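Local coordinates for protein transcriptional regulator, MarR family (Bacillus cereus, PDB 4XRF) that probably binds DNA as a winged helix-turn-helix transcription factor of the MarR family and takes up isoquinoline and lauric acid as pseudoligands, at residues Ser117-Leu121 against Gln122-Asp126. Numbering follows the deposited sequence.
Sequences SHLEL and QERED
The N-terminal cap of helix 121-139 joins E120 to E123 and L119 to R124, where the loop after helix 110-116 turns into the last helix. E120 is the N-cap residue. Its backbone N donates to E123 OE1 at 3.0 Å, so the side chain of the third helix residue closes back on the cap. The bond is bent, 141° at the hydrogen, and reaches OE1 on the anti side of the carboxylate. E123 CG lies beside its own backbone N (chi1 -68°), and the extended chain beyond it carries OE1 back to the loop. The same OE1 forms a salt bridge with K133 of the second subunit, which probably eases the nearness of the E120 carboxylate.

The guanidinium of R124 holds the loop at L119. NE, at 3.1 Å, and NH2, at 3.2 Å, both donate to L119 O. This is a side-on grip on one carbonyl oxygen, which lies near the guanidinium plane. A bend at chi3 (-89°) turns the group toward L119 O, and L121 CA lies over one face, toward its rim. NH1 bonds to T2 O of the second subunit. The first helical turn is set by R124 N to E120 O, 3.0 Å, and E125 N to L121 O. Outside these bonds, E120 OE1 rests on Q122 CG at 3.2 Å. L119 is buried and packs on I137 of the second subunit. The E120 N to E123 OE1 bond is the backbone-to-side-chain half of a helix N-terminal capping box.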
# COMPACT_ATOMS: atom_id res chain seq x y z
N SER A 117 6.05 -9.75 -21.83
CA SER A 117 6.21 -10.25 -23.18
C SER A 117 7.42 -9.57 -23.85
O SER A 117 7.88 -10.01 -24.90
CB SER A 117 4.93 -10.03 -24.00
OG SER A 117 4.90 -8.75 -24.62
N HIS A 118 7.91 -8.50 -23.22
CA HIS A 118 9.09 -7.79 -23.72
C HIS A 118 10.37 -8.35 -23.10
O HIS A 118 11.48 -7.92 -23.44
CB HIS A 118 8.97 -6.29 -23.46
CG HIS A 118 8.00 -5.59 -24.37
ND1 HIS A 118 8.37 -5.07 -25.59
CD2 HIS A 118 6.68 -5.32 -24.23
CE1 HIS A 118 7.32 -4.52 -26.17
NE2 HIS A 118 6.28 -4.66 -25.36
N LEU A 119 10.22 -9.29 -22.17
CA LEU A 119 11.37 -10.05 -21.67
C LEU A 119 11.42 -11.39 -22.37
O LEU A 119 10.40 -12.08 -22.46
CB LEU A 119 11.28 -10.28 -20.15
CG LEU A 119 11.19 -9.12 -19.15
CD1 LEU A 119 11.08 -9.67 -17.74
CD2 LEU A 119 12.36 -8.16 -19.26
N GLU A 120 12.60 -11.74 -22.87
CA GLU A 120 12.90 -13.10 -23.34
C GLU A 120 12.49 -14.14 -22.31
O GLU A 120 12.55 -13.87 -21.11
CB GLU A 120 14.40 -13.25 -23.56
CG GLU A 120 14.83 -13.17 -25.01
CD GLU A 120 16.32 -12.92 -25.12
OE1 GLU A 120 17.03 -13.15 -24.12
OE2 GLU A 120 16.77 -12.47 -26.20
N LEU A 121 12.10 -15.33 -22.78
CA LEU A 121 11.85 -16.48 -21.93
C LEU A 121 13.00 -16.73 -20.96
O LEU A 121 12.78 -16.91 -19.76
CB LEU A 121 11.55 -17.73 -22.77
CG LEU A 121 11.36 -19.07 -22.04
CD1 LEU A 121 10.14 -19.08 -21.14
CD2 LEU A 121 11.25 -20.20 -23.06
N GLN A 122 14.23 -16.69 -21.48
CA GLN A 122 15.44 -16.83 -20.65
C GLN A 122 15.60 -15.72 -19.59
O GLN A 122 16.09 -15.99 -18.49
CB GLN A 122 16.70 -17.00 -21.53
CG GLN A 122 16.88 -16.00 -22.67
CD GLN A 122 16.36 -16.47 -24.04
OE1 GLN A 122 15.24 -16.98 -24.17
NE2 GLN A 122 17.18 -16.28 -25.07
N GLU A 123 15.18 -14.50 -19.89
CA GLU A 123 15.20 -13.41 -18.91
C GLU A 123 14.15 -13.60 -17.81
O GLU A 123 14.40 -13.26 -16.67
CB GLU A 123 15.02 -12.03 -19.58
CG GLU A 123 16.20 -11.61 -20.44
CD GLU A 123 15.94 -10.32 -21.20
OE1 GLU A 123 14.82 -10.13 -21.75
OE2 GLU A 123 16.88 -9.48 -21.28
N ARG A 124 12.98 -14.11 -18.18
CA ARG A 124 11.95 -14.47 -17.21
C ARG A 124 12.41 -15.58 -16.27
O ARG A 124 12.15 -15.50 -15.06
CB ARG A 124 10.65 -14.88 -17.90
CG ARG A 124 9.79 -13.69 -18.29
CD ARG A 124 8.63 -14.13 -19.15
NE ARG A 124 8.97 -14.13 -20.56
CZ ARG A 124 8.38 -14.88 -21.48
NH1 ARG A 124 7.41 -15.72 -21.14
NH2 ARG A 124 8.76 -14.80 -22.74
N GLU A 125 13.11 -16.57 -16.82
CA GLU A 125 13.71 -17.65 -16.01
C GLU A 125 14.72 -17.10 -15.00
O GLU A 125 14.69 -17.48 -13.83
CB GLU A 125 14.33 -18.75 -16.90
CG GLU A 125 13.31 -19.51 -17.74
CD GLU A 125 13.90 -20.51 -18.75
OE1 GLU A 125 14.93 -20.21 -19.41
OE2 GLU A 125 13.29 -21.59 -18.90
N ASP A 126 15.59 -16.18 -15.45
CA ASP A 126 16.57 -15.50 -14.58
C ASP A 126 15.91 -14.75 -13.42
O ASP A 126 16.33 -14.87 -12.28
CB ASP A 126 17.42 -14.48 -15.36
CG ASP A 126 18.38 -15.13 -16.36
OD1 ASP A 126 18.93 -16.23 -16.08
OD2 ASP A 126 18.61 -14.51 -17.43